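Side-chain contacts in geobacter metallireducens SMUG1 (Geobacter metallireducens, PDB 5H9I), which belongs to the uracil DNA glycosylase superfamily and holds xanthine in a pocket of its alpha/beta fold: residues S110-S113 and G114-L117; E76-V79 and V80-L84; R223-A226 and G227-R231. All coordinates share one frame; numbering follows the deposited sequence.

Contact 1 (S110-S113 and G114-L117); sequences SEVS and GRRL. With XAN (xanthine), chain B.
Part of the xanthine pocket is built from the first turn of helix 112-125, where Glu-111 is the N-cap residue and turns one carboxylate oxygen to both Gly-114 and the ligand. Glu-111 OE1 accepts from Gly-114 N at 2.8 Å, a weak capping bond because it is strongly bent, and also from xanthine N9 at 2.9 Å, with a straighter N-H...O angle of 148°. The Glu-111 side chain runs out with its CG opposite the backbone N (chi1 -177°), an extended course that takes OE1 to the ligand while still reaching back to the helix start. Glycine suits position 114 because it has no side chain to crowd OE1. Next to this, Ser-113 brings CB to 3.6 Å from xanthine C8, a small residue lining the pocket; His-213, which also bonds the ligand, packs on it.

On the outer side, Arg-115 bends at its third torsion (chi3 71°) and brings NH1 edge-on to Ser-110 OG, 2.9 Å away and close to the guanidinium plane. Ser-110 OG is shared with Glu-76: the hydroxyl sits between an arginine and an acid, bonded to both. Val-112 CG1 lies over one face of the Arg-116 guanidinium, 3.5 Å from NE and displaced toward its rim, as the two side chains run alongside each other. Arg-116 is held at its far end by Pro-214 O and Asn-222 OD1. The whole is a helix N-terminus whose capping carboxylate doubles as a ligand-binding group in the xanthine pocket.

Contact 2 (E76-V79 and V80-L84); sequences EVAV and VTEWL. With IPA (isopropyl alcohol), chain G.
Val-79 and Trp-83 meet one turn apart on the short helix 77-84, which widens into a pi-type turn over residues 80-84. Val-79 CG2 packs at 3.8 Å on Trp-83 CB, the two side chains lying alongside and pointing the same way. The widening is seen in the carbonyl of Val-79, whose O accepts from two successive amides: Trp-83 N at 2.9 Å, coming from above the carbonyl plane, and Leu-84 N at 3.3 Å, nearly in line with the C=O bond.

Ala-78 O is forked as well, taking the amide of Glu-82 besides a hydroxyl. Thr-81 OG1 lies 3.2 Å from Ala-78 O, placed between its own backbone N and carbonyl carbon (chi1 68°), a torsion that folds it back on the helix. Threonine suits a partly exposed turn because its hydroxyl can be spent on the preceding turn's carbonyl.

Further out, Val-79 rests on Trp-118, and the Trp-83 side chain touches Ile-121 and Arg-122, so this face of the helix is laid against helix 112-125; the indole NE1 is satisfied by Gly-126 O. Val-80 touches Val-72, Ile-86 and Phe-105, with Thr-70 beside them, a largely apolar setting that suits valine. At the helix start stands the N-cap Glu-76; while its OE2 is bonded to Ser-110, Glu-76 OE1 accepts from Val-79 N at 3.0 Å, met 40° out of the carboxylate plane.

Contact 3 (R223-A226 and G227-R231); sequences RDWA and GTALR
Two torsions join Asp-224 to the next turn of helix 219-235: Asp-224 swings CG opposite its backbone N (chi1 -173°), and Thr-228 keeps OG1 beside its own backbone N. The first puts Asp-224 OD1 2.9 Å from Gly-227 N, which meets it from well above the carboxylate plane, 61° out. A short acid can thus accept from an amide three residues on, and glycine has no side chain to press on Asp-224 OD2. The second brings Thr-228 OG1 within 2.8 Å of Asp-224 O, which also accepts from Thr-228 N at 3.1 Å. The two donors approach from opposite faces of the carbonyl plane, so one residue grips the oxygen twice.

On the buried side the indole NE1 of Trp-225 is bonded to Ile-212 O. Trp-225 also meets the ring of Phe-120 of helix 112-125, the two ring planes standing at about 80°. Leu-230 packs on Phe-120, Arg-124 and Phe-240, the last two being residues of the pentanoic acid pocket. A methyl is small enough to fit beside the broad indole, which probably suits alanine to position 229. Over one face of the Trp-225 ring, Ala-229 CB stands 4.2 Å from Trp-225 CE2, offset toward the rim.

How the contacts relate
Helix 112-125 is the common partner. Contact 1 forms its first turns, contact 2 touches contact 1 where Glu-76 meets Ser-110, just before that helix, and Arg-115 within it, and contact 3 packs on it through Trp-225, on Arg-116 and Leu-117. Contacts 2 and 3 stay about 11 Å apart at their nearest atoms. All three mix buried and exposed residues, but contact 3 lies farthest from the chain centre, about 20 Å between centres, against 13 Å for contact 1. Their chemistry also differs: contact 1 uses a capping acid for a ligand, contact 2 a capping acid that reaches the loop leading into helix 112-125, and contact 3 an acid and a hydroxyl within its own helix.

Contact 1 (S110-S113 and G114-L117)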
ATOM      1  N   SER A 110       8.210   0.602 -15.278  1.00 18.43           N
ATOM      2  CA  SER A 110       8.160   1.602 -14.212  1.00 15.91           C
ATOM      3  C   SER A 110       6.751   2.041 -13.888  1.00 21.28           C
ATOM      4  O   SER A 110       6.018   2.663 -14.716  1.00 21.76           O
ATOM      5  CB  SER A 110       9.012   2.795 -14.521  1.00 18.84           C
ATOM      6  OG  SER A 110       8.871   3.840 -13.623  1.00 20.70           O
ATOM      7  N   GLU A 111       6.308   1.875 -12.688  1.00 17.38           N
ATOM      8  CA  GLU A 111       5.028   2.367 -12.299  1.00 16.39           C
ATOM      9  C   GLU A 111       5.046   3.874 -12.073  1.00 16.86           C
ATOM     10  O   GLU A 111       5.826   4.334 -11.215  1.00 16.77           O
ATOM     11  CB  GLU A 111       4.558   1.702 -10.983  1.00 15.45           C
ATOM     12  CG  GLU A 111       3.169   2.163 -10.593  1.00 16.39           C
ATOM     13  CD  GLU A 111       2.816   1.727  -9.181  1.00 17.60           C
ATOM     14  OE1 GLU A 111       2.808   2.526  -8.245  1.00 18.81           O
ATOM     15  OE2 GLU A 111       2.490   0.494  -9.024  1.00 17.36           O
ATOM     16  N   VAL A 112       4.194   4.645 -12.780  1.00 13.90           N
ATOM     17  CA  VAL A 112       4.188   6.055 -12.676  1.00 14.36           C
ATOM     18  C   VAL A 112       3.806   6.534 -11.268  1.00 13.55           C
ATOM     19  O   VAL A 112       4.423   7.449 -10.706  1.00 14.50           O
ATOM     20  CB  VAL A 112       3.266   6.753 -13.734  1.00 15.12           C
ATOM     21  CG1 VAL A 112       3.258   8.261 -13.648  1.00 16.23           C
ATOM     22  CG2 VAL A 112       3.811   6.316 -15.133  1.00 16.04           C
ATOM     23  N   SER A 113       2.746   5.966 -10.806  1.00 13.31           N
ATOM     24  CA  SER A 113       2.184   6.330  -9.491  1.00 12.56           C
ATOM     25  C   SER A 113       3.225   6.272  -8.396  1.00 13.20           C
ATOM     26  O   SER A 113       3.506   7.289  -7.725  1.00 13.37           O
ATOM     27  CB  SER A 113       1.005   5.471  -9.110  1.00 14.56           C
ATOM     28  OG  SER A 113      -0.125   5.705  -9.906  1.00 16.88           O
ATOM     29  N   GLY A 114       3.876   5.145  -8.274  1.00 13.57           N
ATOM     30  CA  GLY A 114       4.911   5.005  -7.204  1.00 13.93           C
ATOM     31  C   GLY A 114       6.145   5.779  -7.487  1.00 13.99           C
ATOM     32  O   GLY A 114       6.844   6.353  -6.623  1.00 13.56           O
ATOM     33  N   ARG A 115       6.566   5.937  -8.755  1.00 12.64           N
ATOM     34  CA  ARG A 115       7.627   6.818  -9.120  1.00 11.54           C
ATOM     35  C   ARG A 115       7.406   8.229  -8.712  1.00 16.50           C
ATOM     36  O   ARG A 115       8.286   8.877  -8.158  1.00 15.12           O
ATOM     37  CB  ARG A 115       7.930   6.757 -10.678  1.00 17.94           C
ATOM     38  CG  ARG A 115       9.245   7.165 -11.089  1.00 23.09           C
ATOM     39  CD  ARG A 115       9.429   6.910 -12.599  1.00 22.98           C
ATOM     40  NE  ARG A 115       8.621   7.845 -13.309  1.00 22.12           N
ATOM     41  CZ  ARG A 115       7.890   7.511 -14.412  1.00 19.11           C
ATOM     42  NH1 ARG A 115       7.833   6.230 -14.862  1.00 18.89           N
ATOM     43  NH2 ARG A 115       7.269   8.488 -15.070  1.00 23.98           N
ATOM     44  N   ARG A 116       6.171   8.684  -8.935  1.00 13.02           N
ATOM     45  CA  ARG A 116       5.820  10.025  -8.518  1.00 13.40           C
ATOM     46  C   ARG A 116       5.822  10.147  -6.968  1.00 12.72           C
ATOM     47  O   ARG A 116       6.299  11.173  -6.458  1.00 13.89           O
ATOM     48  CB  ARG A 116       4.421  10.383  -9.033  1.00 13.16           C
ATOM     49  CG  ARG A 116       4.436  10.769 -10.531  1.00 18.65           C
ATOM     50  CD  ARG A 116       3.030  11.133 -10.963  1.00 16.80           C
ATOM     51  NE  ARG A 116       3.065  11.535 -12.378  1.00 17.66           N
ATOM     52  CZ  ARG A 116       1.969  11.745 -13.102  1.00 18.64           C
ATOM     53  NH1 ARG A 116       0.778  11.505 -12.650  1.00 16.63           N
ATOM     54  NH2 ARG A 116       2.154  12.241 -14.343  1.00 18.78           N
ATOM     55  N   LEU A 117       5.163   9.221  -6.312  1.00 13.16           N
ATOM     56  CA  LEU A 117       5.039   9.342  -4.828  1.00 11.81           C
ATOM     57  C   LEU A 117       6.361   9.268  -4.148  1.00 14.73           C
ATOM     58  O   LEU A 117       6.752  10.192  -3.388  1.00 12.86           O
ATOM     59  CB  LEU A 117       4.093   8.287  -4.318  1.00 13.07           C
ATOM     60  CG  LEU A 117       3.881   8.234  -2.804  1.00 14.98           C
ATOM     61  CD1 LEU A 117       2.367   8.192  -2.597  1.00 22.05           C
ATOM     62  CD2 LEU A 117       4.517   7.076  -2.113  1.00 21.55           C
TER
HETATM   63  N9  XAN B 301       0.068   2.209  -7.278  1.00 19.11           N
HETATM   64  C4  XAN B 301      -0.118   1.787  -6.058  1.00 14.16           C
HETATM   65  N3  XAN B 301       0.603   1.086  -5.188  1.00 16.04           N
HETATM   66  C2  XAN B 301       0.135   0.828  -4.050  1.00 17.75           C
HETATM   67  O2  XAN B 301       0.786   0.146  -3.301  1.00 19.17           O
HETATM   68  N1  XAN B 301      -1.050   1.288  -3.623  1.00 16.20           N
HETATM   69  C6  XAN B 301      -1.841   2.006  -4.360  1.00 17.30           C
HETATM   70  O6  XAN B 301      -2.961   2.386  -4.001  1.00 19.52           O
HETATM   71  C5  XAN B 301      -1.415   2.263  -5.665  1.00 16.18           C
HETATM   72  N7  XAN B 301      -1.942   2.934  -6.679  1.00 19.60           N
HETATM   73  C8  XAN B 301      -1.043   2.906  -7.650  1.00 19.51           C

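Contact 2 (E76-V79 and V80-L84)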
ATOM      1  N   GLU A  76       7.709   1.095  -7.029  1.00 13.47           N
ATOM      2  CA  GLU A  76       8.345   1.144  -8.352  1.00 13.00           C
ATOM      3  C   GLU A  76       9.736   0.508  -8.165  1.00 14.39           C
ATOM      4  O   GLU A  76      10.491   0.826  -7.218  1.00 13.15           O
ATOM      5  CB  GLU A  76       8.388   2.549  -8.879  1.00 14.01           C
ATOM      6  CG  GLU A  76       8.933   2.646 -10.360  1.00 14.40           C
ATOM      7  CD  GLU A  76      10.179   3.414 -10.508  1.00 22.59           C
ATOM      8  OE1 GLU A  76      10.868   3.842  -9.515  1.00 19.96           O
ATOM      9  OE2 GLU A  76      10.599   3.621 -11.703  1.00 20.81           O
ATOM     10  N   VAL A  77      10.188  -0.311  -9.122  1.00 15.19           N
ATOM     11  CA  VAL A  77      11.385  -1.095  -8.935  1.00 12.82           C
ATOM     12  C   VAL A  77      12.588  -0.255  -8.684  1.00 13.19           C
ATOM     13  O   VAL A  77      13.352  -0.505  -7.724  1.00 14.95           O
ATOM     14  CB  VAL A  77      11.582  -2.125 -10.133  1.00 16.42           C
ATOM     15  CG1 VAL A  77      12.898  -2.839  -9.997  1.00 17.82           C
ATOM     16  CG2 VAL A  77      10.401  -3.055 -10.174  1.00 17.90           C
ATOM     17  N   ALA A  78      12.765   0.790  -9.487  1.00 15.84           N
ATOM     18  CA  ALA A  78      13.942   1.610  -9.402  1.00 17.44           C
ATOM     19  C   ALA A  78      14.080   2.323  -8.050  1.00 17.82           C
ATOM     20  O   ALA A  78      15.140   2.294  -7.409  1.00 15.92           O
ATOM     21  CB  ALA A  78      14.036   2.580 -10.517  1.00 23.42           C
ATOM     22  N   VAL A  79      12.950   2.894  -7.607  1.00 15.70           N
ATOM     23  CA  VAL A  79      13.035   3.639  -6.377  1.00 15.64           C
ATOM     24  C   VAL A  79      13.223   2.691  -5.209  1.00 14.42           C
ATOM     25  O   VAL A  79      13.971   3.055  -4.232  1.00 14.87           O
ATOM     26  CB  VAL A  79      11.907   4.714  -6.268  1.00 16.73           C
ATOM     27  CG1 VAL A  79      10.697   4.061  -5.896  1.00 18.06           C
ATOM     28  CG2 VAL A  79      12.404   5.786  -5.232  1.00 18.87           C
ATOM     29  N   VAL A  80      12.671   1.467  -5.214  1.00 14.55           N
ATOM     30  CA  VAL A  80      12.839   0.587  -4.110  1.00 13.68           C
ATOM     31  C   VAL A  80      14.280   0.097  -4.044  1.00 14.83           C
ATOM     32  O   VAL A  80      14.888   0.091  -2.969  1.00 14.95           O
ATOM     33  CB  VAL A  80      11.938  -0.557  -4.216  1.00 13.76           C
ATOM     34  CG1 VAL A  80      12.239  -1.644  -3.216  1.00 13.89           C
ATOM     35  CG2 VAL A  80      10.467  -0.134  -4.104  1.00 15.06           C
ATOM     36  N   THR A  81      14.915  -0.215  -5.194  1.00 14.92           N
ATOM     37  CA  THR A  81      16.286  -0.664  -5.205  1.00 14.61           C
ATOM     38  C   THR A  81      17.273   0.460  -4.919  1.00 15.23           C
ATOM     39  O   THR A  81      18.220   0.261  -4.134  1.00 17.35           O
ATOM     40  CB  THR A  81      16.686  -1.401  -6.542  1.00 17.04           C
ATOM     41  OG1 THR A  81      16.686  -0.479  -7.594  1.00 23.25           O
ATOM     42  CG2 THR A  81      15.802  -2.435  -6.820  1.00 21.90           C
ATOM     43  N   GLU A  82      17.073   1.635  -5.509  1.00 15.28           N
ATOM     44  CA  GLU A  82      18.074   2.711  -5.503  1.00 15.28           C
ATOM     45  C   GLU A  82      17.921   3.542  -4.232  1.00 15.48           C
ATOM     46  O   GLU A  82      18.947   3.957  -3.681  1.00 22.27           O
ATOM     47  CB  GLU A  82      17.926   3.627  -6.739  1.00 19.40           C
ATOM     48  CG  GLU A  82      18.278   2.851  -8.026  1.00 23.45           C
ATOM     49  CD  GLU A  82      17.941   3.599  -9.359  1.00 37.49           C
ATOM     50  OE1 GLU A  82      17.445   4.768  -9.335  1.00 34.76           O
ATOM     51  OE2 GLU A  82      18.152   2.977 -10.469  1.00 40.11           O
ATOM     52  N   TRP A  83      16.703   3.828  -3.791  1.00 12.76           N
ATOM     53  CA  TRP A  83      16.547   4.770  -2.672  1.00 14.20           C
ATOM     54  C   TRP A  83      16.405   3.971  -1.390  1.00 16.20           C
ATOM     55  O   TRP A  83      17.084   4.333  -0.403  1.00 14.53           O
ATOM     56  CB  TRP A  83      15.343   5.671  -2.904  1.00 13.90           C
ATOM     57  CG  TRP A  83      15.405   6.846  -1.928  1.00 13.32           C
ATOM     58  CD1 TRP A  83      16.457   7.751  -1.809  1.00 14.77           C
ATOM     59  CD2 TRP A  83      14.399   7.270  -1.051  1.00 14.34           C
ATOM     60  NE1 TRP A  83      16.124   8.684  -0.836  1.00 14.73           N
ATOM     61  CE2 TRP A  83      14.904   8.415  -0.346  1.00 11.32           C
ATOM     62  CE3 TRP A  83      13.147   6.740  -0.661  1.00 16.85           C
ATOM     63  CZ2 TRP A  83      14.134   9.072   0.594  1.00 13.82           C
ATOM     64  CZ3 TRP A  83      12.445   7.356   0.301  1.00 15.79           C
ATOM     65  CH2 TRP A  83      12.970   8.539   0.917  1.00 15.38           C
ATOM     66  N   LEU A  84      15.568   2.963  -1.364  1.00 13.73           N
ATOM     67  CA  LEU A  84      15.316   2.230  -0.144  1.00 11.80           C
ATOM     68  C   LEU A  84      16.400   1.187   0.092  1.00 14.75           C
ATOM     69  O   LEU A  84      16.562   0.672   1.201  1.00 14.27           O
ATOM     70  CB  LEU A  84      13.913   1.605  -0.126  1.00 12.96           C
ATOM     71  CG  LEU A  84      12.742   2.543  -0.174  1.00 13.39           C
ATOM     72  CD1 LEU A  84      11.401   1.822  -0.234  1.00 17.27           C
ATOM     73  CD2 LEU A  84      12.807   3.538   1.025  1.00 13.98           C
TER
HETATM   74  C1  IPA G 306      20.853   0.757  -3.872  1.00 25.21           C
HETATM   75  C2  IPA G 306      21.391   0.759  -2.491  1.00 27.65           C
HETATM   76  C3  IPA G 306      22.906   0.464  -2.557  1.00 29.51           C
HETATM   77  O2  IPA G 306      20.923   1.981  -1.790  1.00 36.11           O

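Contact 3 (R223-A226 and G227-R231)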
ATOM      1  N   ARG A 223      -0.551  17.503 -14.101  1.00 18.20           N
ATOM      2  CA  ARG A 223      -0.028  18.864 -14.109  1.00 24.73           C
ATOM      3  C   ARG A 223       0.918  19.186 -13.000  1.00 20.20           C
ATOM      4  O   ARG A 223       2.016  19.699 -13.219  1.00 23.21           O
ATOM      5  CB  ARG A 223      -1.198  19.776 -14.013  1.00 24.38           C
ATOM      6  CG  ARG A 223      -0.772  21.245 -14.088  1.00 32.14           C
ATOM      7  CD  ARG A 223      -2.000  22.152 -14.081  1.00 25.16           C
ATOM      8  NE  ARG A 223      -2.736  22.020 -12.838  1.00 29.55           N
ATOM      9  CZ  ARG A 223      -2.353  22.540 -11.685  1.00 26.88           C
ATOM     10  NH1 ARG A 223      -3.110  22.269 -10.666  1.00 27.72           N
ATOM     11  NH2 ARG A 223      -1.277  23.341 -11.622  1.00 35.13           N
ATOM     12  N   ASP A 224       0.566  18.860 -11.763  1.00 21.88           N
ATOM     13  CA  ASP A 224       1.438  19.177 -10.628  1.00 19.70           C
ATOM     14  C   ASP A 224       0.961  18.347  -9.419  1.00 16.55           C
ATOM     15  O   ASP A 224       0.342  18.869  -8.485  1.00 20.35           O
ATOM     16  CB  ASP A 224       1.316  20.649 -10.255  1.00 22.61           C
ATOM     17  CG  ASP A 224       2.335  21.046  -9.176  1.00 25.01           C
ATOM     18  OD1 ASP A 224       3.256  20.240  -8.882  1.00 25.34           O
ATOM     19  OD2 ASP A 224       2.199  22.164  -8.693  1.00 30.93           O
ATOM     20  N   TRP A 225       1.288  17.018  -9.459  1.00 23.70           N
ATOM     21  CA  TRP A 225       0.866  16.171  -8.331  1.00 17.75           C
ATOM     22  C   TRP A 225       1.499  16.668  -6.995  1.00 18.18           C
ATOM     23  O   TRP A 225       0.779  16.844  -6.018  1.00 18.87           O
ATOM     24  CB  TRP A 225       1.148  14.690  -8.604  1.00 20.91           C
ATOM     25  CG  TRP A 225       0.755  13.880  -7.464  1.00 20.65           C
ATOM     26  CD1 TRP A 225      -0.500  13.577  -7.074  1.00 22.92           C
ATOM     27  CD2 TRP A 225       1.623  13.400  -6.462  1.00 15.71           C
ATOM     28  NE1 TRP A 225      -0.476  12.882  -5.872  1.00 17.91           N
ATOM     29  CE2 TRP A 225       0.790  12.762  -5.467  1.00 15.48           C
ATOM     30  CE3 TRP A 225       2.972  13.370  -6.288  1.00 18.68           C
ATOM     31  CZ2 TRP A 225       1.331  12.145  -4.372  1.00 15.35           C
ATOM     32  CZ3 TRP A 225       3.474  12.842  -5.202  1.00 23.87           C
ATOM     33  CH2 TRP A 225       2.682  12.197  -4.258  1.00 19.77           C
ATOM     34  N   ALA A 226       2.753  16.942  -7.056  1.00 19.36           N
ATOM     35  CA  ALA A 226       3.494  17.250  -5.835  1.00 19.52           C
ATOM     36  C   ALA A 226       3.000  18.531  -5.233  1.00 18.04           C
ATOM     37  O   ALA A 226       2.721  18.609  -4.026  1.00 20.92           O
ATOM     38  CB  ALA A 226       4.998  17.326  -6.179  1.00 20.71           C
ATOM     39  N   GLY A 227       2.793  19.591  -6.071  1.00 20.50           N
ATOM     40  CA  GLY A 227       2.247  20.813  -5.525  1.00 20.40           C
ATOM     41  C   GLY A 227       0.877  20.757  -4.979  1.00 18.29           C
ATOM     42  O   GLY A 227       0.504  21.339  -3.981  1.00 20.02           O
ATOM     43  N   THR A 228       0.050  19.892  -5.562  1.00 17.07           N
ATOM     44  CA  THR A 228      -1.255  19.681  -5.129  1.00 16.39           C
ATOM     45  C   THR A 228      -1.275  18.949  -3.761  1.00 16.01           C
ATOM     46  O   THR A 228      -1.947  19.303  -2.826  1.00 16.47           O
ATOM     47  CB  THR A 228      -2.082  18.864  -6.151  1.00 19.76           C
ATOM     48  OG1 THR A 228      -2.124  19.596  -7.426  1.00 21.89           O
ATOM     49  CG2 THR A 228      -3.448  18.681  -5.683  1.00 19.74           C
ATOM     50  N   ALA A 229      -0.509  17.877  -3.709  1.00 17.16           N
ATOM     51  CA  ALA A 229      -0.465  17.117  -2.477  1.00 14.45           C
ATOM     52  C   ALA A 229       0.142  17.928  -1.354  1.00 14.80           C
ATOM     53  O   ALA A 229      -0.260  17.819  -0.208  1.00 16.40           O
ATOM     54  CB  ALA A 229       0.410  15.851  -2.713  1.00 14.05           C
ATOM     55  N   LEU A 230       1.068  18.741  -1.739  1.00 17.47           N
ATOM     56  CA  LEU A 230       1.754  19.579  -0.732  1.00 19.86           C
ATOM     57  C   LEU A 230       0.790  20.577  -0.149  1.00 19.77           C
ATOM     58  O   LEU A 230       0.707  20.754   1.114  1.00 21.72           O
ATOM     59  CB  LEU A 230       3.105  20.088  -1.308  1.00 22.23           C
ATOM     60  CG  LEU A 230       3.985  20.897  -0.504  1.00 30.49           C
ATOM     61  CD1 LEU A 230       4.494  19.907   0.565  1.00 18.18           C
ATOM     62  CD2 LEU A 230       5.103  21.519  -1.344  1.00 30.05           C
ATOM     63  N   ARG A 231      -0.085  21.183  -0.954  1.00 21.26           N
ATOM     64  CA  ARG A 231      -1.184  21.971  -0.480  1.00 21.18           C
ATOM     65  C   ARG A 231      -2.196  21.287   0.422  1.00 18.67           C
ATOM     66  O   ARG A 231      -2.571  21.761   1.481  1.00 23.35           O
ATOM     67  CB  ARG A 231      -1.959  22.663  -1.670  1.00 24.31           C
ATOM     68  CG  ARG A 231      -3.312  23.272  -1.264  1.00 36.63           C
ATOM     69  CD  ARG A 231      -3.967  24.140  -2.366  1.00 44.40           C
ATOM     70  NE  ARG A 231      -4.362  23.333  -3.516  1.00 52.09           N
ATOM     71  CZ  ARG A 231      -5.336  22.434  -3.505  1.00 55.03           C
ATOM     72  NH1 ARG A 231      -6.060  22.230  -2.405  1.00 58.37           N
ATOM     73  NH2 ARG A 231      -5.619  21.762  -4.623  1.00 60.93           N
TER